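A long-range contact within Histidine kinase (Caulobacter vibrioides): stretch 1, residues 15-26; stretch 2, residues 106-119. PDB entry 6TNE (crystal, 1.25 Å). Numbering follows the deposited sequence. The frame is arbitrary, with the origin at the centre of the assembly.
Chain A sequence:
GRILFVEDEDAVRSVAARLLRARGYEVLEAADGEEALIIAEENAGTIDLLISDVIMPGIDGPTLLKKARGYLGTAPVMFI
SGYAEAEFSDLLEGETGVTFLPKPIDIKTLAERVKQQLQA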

ATOM      1  N   VAL A  15       0.526   3.906  12.535  1.00 12.40           N
ATOM      2  CA  VAL A  15       1.729   3.288  13.095  1.00 12.91           C
ATOM      3  C   VAL A  15       2.660   2.864  11.970  1.00 11.74           C
ATOM      4  O   VAL A  15       3.861   3.174  11.968  1.00 13.47           O
ATOM      5  CB  VAL A  15       1.356   2.111  14.008  1.00 13.26           C
ATOM      6  CG1 VAL A  15       2.576   1.241  14.329  1.00 15.14           C
ATOM      7  CG2 VAL A  15       0.645   2.590  15.264  1.00 14.36           C
ATOM      8  N   ALA A  16       2.127   2.101  11.011  1.00 12.10           N
ATOM      9  CA  ALA A  16       2.966   1.567   9.940  1.00 13.00           C
ATOM     10  C   ALA A  16       3.553   2.697   9.111  1.00 12.16           C
ATOM     11  O   ALA A  16       4.741   2.657   8.731  1.00 13.31           O
ATOM     12  CB  ALA A  16       2.156   0.592   9.070  1.00 14.69           C
ATOM     13  N   ALA A  17       2.746   3.713   8.805  1.00 12.91           N
ATOM     14  CA  ALA A  17       3.242   4.839   8.003  1.00 13.40           C
ATOM     15  C   ALA A  17       4.386   5.551   8.726  1.00 13.88           C
ATOM     16  O   ALA A  17       5.408   5.900   8.128  1.00 15.57           O
ATOM     17  CB  ALA A  17       2.114   5.839   7.692  1.00 14.88           C
ATOM     18  N   ARG A  18       4.204   5.843  10.020  1.00 13.82           N
ATOM     19  CA  ARG A  18       5.237   6.543  10.783  1.00 14.47           C
ATOM     20  C   ARG A  18       6.515   5.714  10.878  1.00 15.44           C
ATOM     21  O   ARG A  18       7.626   6.251  10.796  1.00 17.97           O
ATOM     22  CB  ARG A  18       4.691   6.911  12.163  1.00 16.10           C
ATOM     23  CG  ARG A  18       3.676   8.025  12.071  1.00 16.55           C
ATOM     24  CD  ARG A  18       3.053   8.326  13.417  1.00 18.53           C
ATOM     25  NE  ARG A  18       4.049   8.947  14.293  1.00 19.66           N
ATOM     26  CZ  ARG A  18       3.832   9.193  15.578  1.00 20.53           C
ATOM     27  NH1 ARG A  18       2.684   8.833  16.125  1.00 21.18           N
ATOM     28  NH2 ARG A  18       4.778   9.766  16.315  1.00 23.13           N
ATOM     29  N   LEU A  19       6.378   4.394  11.061  1.00 14.77           N
ATOM     30  CA  LEU A  19       7.558   3.549  11.154  1.00 17.68           C
ATOM     31  C   LEU A  19       8.264   3.424   9.825  1.00 17.24           C
ATOM     32  O   LEU A  19       9.503   3.350   9.787  1.00 19.13           O
ATOM     33  CB  LEU A  19       7.217   2.198  11.758  1.00 17.72           C
ATOM     34  CG  LEU A  19       6.868   2.351  13.231  1.00 22.31           C
ATOM     35  CD1 LEU A  19       6.179   1.096  13.760  1.00 23.59           C
ATOM     36  CD2 LEU A  19       8.089   2.646  14.086  1.00 23.84           C
ATOM     37  N   LEU A  20       7.508   3.465   8.714  1.00 14.65           N
ATOM     38  CA  LEU A  20       8.146   3.454   7.407  1.00 16.77           C
ATOM     39  C   LEU A  20       8.824   4.806   7.133  1.00 17.12           C
ATOM     40  O   LEU A  20       9.926   4.860   6.563  1.00 18.75           O
ATOM     41  CB  LEU A  20       7.105   3.099   6.373  1.00 15.53           C
ATOM     42  CG  LEU A  20       6.933   1.729   5.761  1.00 23.69           C
ATOM     43  CD1 LEU A  20       7.902   0.569   6.024  1.00 20.39           C
ATOM     44  CD2 LEU A  20       5.477   1.398   5.399  1.00 20.12           C
ATOM     45  N   ARG A  21       8.188   5.914   7.526  1.00 17.37           N
ATOM     46  CA  ARG A  21       8.850   7.220   7.362  1.00 19.81           C
ATOM     47  C   ARG A  21      10.160   7.290   8.144  1.00 22.84           C
ATOM     48  O   ARG A  21      11.117   7.954   7.718  1.00 23.89           O
ATOM     49  CB  ARG A  21       7.912   8.351   7.789  1.00 20.25           C
ATOM     50  CG  ARG A  21       6.751   8.603   6.873  1.00 18.88           C
ATOM     51  CD  ARG A  21       5.901   9.829   7.315  1.00 20.42           C
ATOM     52  NE  ARG A  21       4.688   9.828   6.515  1.00 18.36           N
ATOM     53  CZ  ARG A  21       3.471   9.550   6.996  1.00 16.20           C
ATOM     54  NH1 ARG A  21       3.298   9.355   8.300  1.00 17.91           N
ATOM     55  NH2 ARG A  21       2.454   9.441   6.146  1.00 16.31           N
ATOM     56  N   ALA A  22      10.207   6.650   9.315  1.00 23.44           N
ATOM     57  CA  ALA A  22      11.427   6.610  10.121  1.00 25.90           C
ATOM     58  C   ALA A  22      12.553   5.924   9.383  1.00 26.83           C
ATOM     59  O   ALA A  22      13.726   6.138   9.711  1.00 31.01           O
ATOM     60  CB  ALA A  22      11.136   5.838  11.407  1.00 29.12           C
ATOM     61  N   ARG A  23      12.229   5.079   8.416  1.00 26.04           N
ATOM     62  CA  ARG A  23      13.202   4.363   7.608  1.00 24.69           C
ATOM     63  C   ARG A  23      13.461   5.053   6.290  1.00 27.33           C
ATOM     64  O   ARG A  23      14.219   4.530   5.460  1.00 29.39           O
ATOM     65  CB  ARG A  23      12.737   2.936   7.351  1.00 25.02           C
ATOM     66  CG  ARG A  23      12.693   2.129   8.613  1.00 22.97           C
ATOM     67  CD  ARG A  23      11.844   0.911   8.448  1.00 26.15           C
ATOM     68  NE  ARG A  23      12.204  -0.069   9.452  1.00 29.75           N
ATOM     69  CZ  ARG A  23      11.776  -0.076  10.715  1.00 29.25           C
ATOM     70  NH1 ARG A  23      10.919   0.855  11.167  1.00 30.74           N
ATOM     71  NH2 ARG A  23      12.208  -1.049  11.536  1.00 30.74           N
ATOM     72  N   GLY A  24      12.919   6.247   6.105  1.00 25.61           N
ATOM     73  CA  GLY A  24      13.292   7.058   4.971  1.00 27.65           C
ATOM     74  C   GLY A  24      12.317   7.010   3.818  1.00 27.38           C
ATOM     75  O   GLY A  24      12.550   7.671   2.805  1.00 30.37           O
ATOM     76  N   TYR A  25      11.203   6.289   3.951  1.00 25.31           N
ATOM     77  CA  TYR A  25      10.218   6.265   2.879  1.00 22.86           C
ATOM     78  C   TYR A  25       9.284   7.470   2.941  1.00 23.27           C
ATOM     79  O   TYR A  25       9.008   8.022   4.002  1.00 23.23           O
ATOM     80  CB  TYR A  25       9.372   4.996   2.971  1.00 20.61           C
ATOM     81  CG  TYR A  25      10.199   3.733   2.837  1.00 21.00           C
ATOM     82  CD1 TYR A  25      10.772   3.393   1.618  1.00 23.22           C
ATOM     83  CD2 TYR A  25      10.475   2.925   3.935  1.00 20.59           C
ATOM     84  CE1 TYR A  25      11.542   2.268   1.470  1.00 24.16           C
ATOM     85  CE2 TYR A  25      11.245   1.787   3.803  1.00 22.63           C
ATOM     86  CZ  TYR A  25      11.782   1.473   2.569  1.00 23.46           C
ATOM     87  OH  TYR A  25      12.547   0.352   2.413  1.00 25.26           O
ATOM     88  N   GLU A  26       8.782   7.871   1.782  1.00 21.78           N
ATOM     89  CA  GLU A  26       7.669   8.808   1.744  1.00 22.22           C
ATOM     90  C   GLU A  26       6.414   7.962   1.701  1.00 19.70           C
ATOM     91  O   GLU A  26       6.342   7.016   0.924  1.00 21.37           O
ATOM     92  CB  GLU A  26       7.748   9.699   0.503  1.00 24.03           C
ATOM     93  CG  GLU A  26       6.727  10.817   0.497  1.00 27.74           C
ATOM     94  CD  GLU A  26       6.738  11.606  -0.790  1.00 35.33           C
ATOM     95  OE1 GLU A  26       7.680  11.432  -1.588  1.00 41.34           O
ATOM     96  OE2 GLU A  26       5.787  12.386  -0.999  1.00 44.02           O
ATOM     97  N   ASP A 106       3.898  -7.157  11.691  1.00 28.94           N
ATOM     98  CA  ASP A 106       5.145  -7.086  12.431  1.00 33.06           C
ATOM     99  C   ASP A 106       6.041  -6.110  11.654  1.00 24.44           C
ATOM    100  O   ASP A 106       6.248  -6.318  10.467  1.00 23.55           O
ATOM    101  CB  ASP A 106       5.625  -8.536  12.301  1.00 43.87           C
ATOM    102  CG  ASP A 106       6.959  -8.802  12.885  1.00 39.99           C
ATOM    103  OD1 ASP A 106       7.024  -9.319  14.017  1.00 41.14           O
ATOM    104  OD2 ASP A 106       7.942  -8.610  12.163  1.00 37.82           O
ATOM    105  N   ILE A 107       6.516  -5.012  12.289  1.00 23.46           N
ATOM    106  CA  ILE A 107       7.264  -3.983  11.532  1.00 24.92           C
ATOM    107  C   ILE A 107       8.530  -4.546  10.904  1.00 24.34           C
ATOM    108  O   ILE A 107       8.884  -4.197   9.774  1.00 24.09           O
ATOM    109  CB  ILE A 107       7.546  -2.692  12.337  1.00 28.69           C
ATOM    110  CG1 ILE A 107       8.144  -1.596  11.441  1.00 33.97           C
ATOM    111  CG2 ILE A 107       8.602  -2.891  13.409  1.00 30.55           C
ATOM    112  CD1 ILE A 107       7.390  -1.310  10.124  1.00 37.30           C
ATOM    113  N   LYS A 108       9.247  -5.401  11.626  1.00 24.16           N
ATOM    114  CA  LYS A 108      10.464  -5.978  11.073  1.00 25.54           C
ATOM    115  C   LYS A 108      10.156  -6.695   9.769  1.00 23.99           C
ATOM    116  O   LYS A 108      10.858  -6.516   8.767  1.00 25.16           O
ATOM    117  CB  LYS A 108      11.096  -6.937  12.083  1.00 28.14           C
ATOM    118  CG  LYS A 108      12.362  -7.631  11.520  1.00 36.63           C
ATOM    119  CD  LYS A 108      13.118  -8.460  12.583  1.00 46.07           C
ATOM    120  CE  LYS A 108      14.298  -9.232  11.954  1.00 49.72           C
ATOM    121  NZ  LYS A 108      15.317  -9.730  12.947  1.00 43.57           N
ATOM    122  N   THR A 109       9.063  -7.465   9.750  1.00 23.28           N
ATOM    123  CA  THR A 109       8.701  -8.193   8.549  1.00 25.17           C
ATOM    124  C   THR A 109       8.197  -7.239   7.481  1.00 20.18           C
ATOM    125  O   THR A 109       8.560  -7.375   6.304  1.00 20.97           O
ATOM    126  CB  THR A 109       7.640  -9.241   8.871  1.00 25.82           C
ATOM    127  OG1 THR A 109       8.146 -10.077   9.917  1.00 28.77           O
ATOM    128  CG2 THR A 109       7.352 -10.083   7.618  1.00 28.54           C
ATOM    129  N   LEU A 110       7.378  -6.250   7.863  1.00 19.33           N
ATOM    130  CA  LEU A 110       6.907  -5.279   6.874  1.00 17.40           C
ATOM    131  C   LEU A 110       8.089  -4.592   6.195  1.00 17.70           C
ATOM    132  O   LEU A 110       8.142  -4.467   4.956  1.00 17.60           O
ATOM    133  CB  LEU A 110       6.010  -4.235   7.540  1.00 21.78           C
ATOM    134  CG  LEU A 110       5.506  -3.095   6.638  1.00 21.88           C
ATOM    135  CD1 LEU A 110       4.585  -3.650   5.574  1.00 24.98           C
ATOM    136  CD2 LEU A 110       4.848  -2.015   7.495  1.00 24.11           C
ATOM    137  N   ALA A 111       9.034  -4.087   6.998  1.00 18.86           N
ATOM    138  CA  ALA A 111      10.187  -3.386   6.438  1.00 21.88           C
ATOM    139  C   ALA A 111      11.016  -4.297   5.533  1.00 20.04           C
ATOM    140  O   ALA A 111      11.502  -3.875   4.472  1.00 21.40           O
ATOM    141  CB  ALA A 111      11.022  -2.790   7.567  1.00 22.72           C
ATOM    142  N   GLU A 112      11.204  -5.548   5.940  1.00 22.62           N
ATOM    143  CA  GLU A 112      11.929  -6.501   5.108  1.00 25.70           C
ATOM    144  C   GLU A 112      11.242  -6.689   3.754  1.00 22.63           C
ATOM    145  O   GLU A 112      11.907  -6.711   2.716  1.00 23.05           O
ATOM    146  CB  GLU A 112      11.966  -7.816   5.862  1.00 28.57           C
ATOM    147  CG  GLU A 112      12.592  -8.981   5.201  1.00 37.03           C
ATOM    148  CD  GLU A 112      12.788 -10.116   6.206  1.00 46.53           C
ATOM    149  OE1 GLU A 112      13.585 -11.032   5.930  1.00 49.98           O
ATOM    150  OE2 GLU A 112      12.140 -10.089   7.277  1.00 51.14           O
ATOM    151  N   ARG A 113       9.917  -6.881   3.753  1.00 21.49           N
ATOM    152  CA  ARG A 113       9.188  -7.086   2.495  1.00 23.53           C
ATOM    153  C   ARG A 113       9.179  -5.836   1.627  1.00 20.49           C
ATOM    154  O   ARG A 113       9.302  -5.930   0.406  1.00 22.07           O
ATOM    155  CB  ARG A 113       7.750  -7.520   2.766  1.00 23.43           C
ATOM    156  CG  ARG A 113       7.623  -8.752   3.607  1.00 27.84           C
ATOM    157  CD  ARG A 113       8.083 -10.028   2.926  1.00 34.33           C
ATOM    158  NE  ARG A 113       7.434 -11.119   3.644  1.00 37.45           N
ATOM    159  CZ  ARG A 113       6.168 -11.467   3.429  1.00 36.63           C
ATOM    160  NH1 ARG A 113       5.441 -10.830   2.496  1.00 33.39           N
ATOM    161  NH2 ARG A 113       5.618 -12.438   4.149  1.00 39.70           N
ATOM    162  N   VAL A 114       9.062  -4.660   2.236  1.00 20.98           N
ATOM    163  CA  VAL A 114       9.116  -3.436   1.440  1.00 20.87           C
ATOM    164  C   VAL A 114      10.470  -3.345   0.754  1.00 20.90           C
ATOM    165  O   VAL A 114      10.581  -3.064  -0.448  1.00 21.43           O
ATOM    166  CB  VAL A 114       8.868  -2.211   2.335  1.00 21.13           C
ATOM    167  CG1 VAL A 114       9.231  -0.933   1.622  1.00 21.54           C
ATOM    168  CG2 VAL A 114       7.416  -2.166   2.784  1.00 21.00           C
ATOM    169  N   LYS A 115      11.530  -3.577   1.529  1.00 23.30           N
ATOM    170  CA  LYS A 115      12.875  -3.523   0.964  1.00 25.37           C
ATOM    171  C   LYS A 115      13.053  -4.531  -0.172  1.00 25.30           C
ATOM    172  O   LYS A 115      13.617  -4.208  -1.231  1.00 26.88           O
ATOM    173  CB  LYS A 115      13.871  -3.823   2.083  1.00 27.45           C
ATOM    174  CG  LYS A 115      15.319  -3.549   1.708  1.00 36.89           C
ATOM    175  CD  LYS A 115      16.206  -3.474   2.956  1.00 45.94           C
ATOM    176  CE  LYS A 115      16.898  -4.782   3.221  1.00 52.07           C
ATOM    177  NZ  LYS A 115      18.059  -4.969   2.296  1.00 52.26           N
ATOM    178  N   GLN A 116      12.586  -5.761   0.026  1.00 25.35           N
ATOM    179  CA  GLN A 116      12.707  -6.781  -1.010  1.00 28.30           C
ATOM    180  C   GLN A 116      11.991  -6.360  -2.291  1.00 26.74           C
ATOM    181  O   GLN A 116      12.554  -6.454  -3.388  1.00 29.55           O
ATOM    182  CB  GLN A 116      12.133  -8.086  -0.463  1.00 31.87           C
ATOM    183  CG  GLN A 116      12.616  -9.319  -1.136  1.00 38.74           C
ATOM    184  CD  GLN A 116      11.789  -9.638  -2.331  1.00 49.00           C
ATOM    185  OE1 GLN A 116      10.558  -9.647  -2.255  1.00 49.44           O
ATOM    186  NE2 GLN A 116      12.448  -9.888  -3.464  1.00 49.52           N
ATOM    187  N   GLN A 117      10.738  -5.904  -2.171  1.00 25.40           N
ATOM    188  CA  GLN A 117       9.955  -5.510  -3.340  1.00 25.82           C
ATOM    189  C   GLN A 117      10.563  -4.320  -4.048  1.00 26.08           C
ATOM    190  O   GLN A 117      10.479  -4.234  -5.278  1.00 27.65           O
ATOM    191  CB  GLN A 117       8.493  -5.225  -2.975  1.00 23.58           C
ATOM    192  CG  GLN A 117       7.753  -6.472  -2.577  1.00 25.98           C
ATOM    193  CD  GLN A 117       6.546  -6.150  -1.772  1.00 38.75           C
ATOM    194  OE1 GLN A 117       6.639  -5.527  -0.708  1.00 45.84           O
ATOM    195  NE2 GLN A 117       5.394  -6.592  -2.242  1.00 41.37           N
ATOM    196  N   LEU A 118      11.183  -3.402  -3.303  1.00 27.51           N
ATOM    197  CA  LEU A 118      11.776  -2.235  -3.931  1.00 29.23           C
ATOM    198  C   LEU A 118      13.143  -2.514  -4.547  1.00 33.27           C
ATOM    199  O   LEU A 118      13.565  -1.765  -5.437  1.00 35.30           O
ATOM    200  CB  LEU A 118      11.852  -1.068  -2.950  1.00 29.05           C
ATOM    201  CG  LEU A 118      10.489  -0.524  -2.530  1.00 31.57           C
ATOM    202  CD1 LEU A 118      10.678   0.430  -1.375  1.00 34.63           C
ATOM    203  CD2 LEU A 118       9.837   0.178  -3.700  1.00 33.88           C
ATOM    204  N   GLN A 119      13.840  -3.566  -4.117  1.00 33.52           N
ATOM    205  CA  GLN A 119      15.201  -3.867  -4.579  1.00 36.84           C
ATOM    206  C   GLN A 119      15.154  -5.017  -5.570  1.00 45.36           C
ATOM    207  O   GLN A 119      14.106  -5.628  -5.790  1.00 46.10           O
ATOM    208  CB  GLN A 119      16.085  -4.268  -3.386  1.00 42.24           C
ATOM    209  CG  GLN A 119      16.508  -3.096  -2.468  1.00 45.01           C
ATOM    210  CD  GLN A 119      17.476  -3.508  -1.352  1.00 44.52           C
ATOM    211  OE1 GLN A 119      17.970  -4.641  -1.326  1.00 48.93           O
ATOM    212  NE2 GLN A 119      17.760  -2.572  -0.431  1.00 39.45           N
TER
HETATM  213  O   HOH W   1      12.468  -1.283   4.616  1.00 30.33           O

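Helices that meet far apart in sequence are commonly joined by apolar side chains, while hydrogen bonding is settled within each segment; this contact in a histidine kinase is a compact example. Stretch 1 opens inside a helix, already under way before Val15, that includes residues 15 to 21, and a type I turn runs from Arg21 to Gly24. Gly24 has phi/psi of 100/2°, where a side chain would press against the preceding carbonyl oxygen, so glycine suits the position. Stretch 2 forms a helix from Ile107 to Leu118, capped by Asp106, whose OD2 accepts from Thr109 N at 2.9 Å and from Thr109 OG1 at 2.7 Å. The helix axes approach to 10.9 Å and cross at -60°. Ala16 and Ile107, and Leu20 and Ala111, are the nearest CA pairs, each 7.2 Å apart.

No direct hydrogen bond crosses between the stretches, and the 441 Å² they bury is lined mainly by hydrocarbon. On stretch 2, Ile107, Leu110, Ala111, Val114 and Leu118 lie on one side of the helix, which presents their CA-to-CB bonds toward stretch 1. Among the buried residues, Leu110 CD2 lies 4.1 Å from both Ala16 CB and Leu20 CD2, and Leu20 CD1 is 4.3 Å from Val114 CG2. Leu20 starts sideways, but its end comes nearer; its chi1 of -100° and chi2 of -6° lie between the usual wells. Ala16 meets the leucine with a single methyl. Nearby, Leu19 CB packs 3.9 Å from Ile107 CD1.

Arg23 shows how a charged residue can serve an apolar contact. Its NH1 donates to Leu19 O at 3.2 Å, within its own stretch, which ties the guanidinium back to the helix. One face of that group is covered by Ile107, with Arg23 NH1 3.7 Å from Ile107 CG1, while Arg23 NE lies 3.5 Å from Ala111 CB.

Beyond the turn, Tyr25 extends the contact along the second helix. Val114 CG1 sits over one face of its ring, 3.6 Å from Tyr25 CZ, in a CH-pi interaction, and Tyr25 CE1 reaches Leu118 CD1 at 3.5 Å. The aromatic ring thus offers a broad apolar surface, and its hydroxyl adds a polar link: a water lies 2.7 Å from Tyr25 OH and donates to Ala111 O, with 2.8 Å between the water oxygen and Ala111 O. This water bridge links the Tyr25 hydroxyl to the second helix.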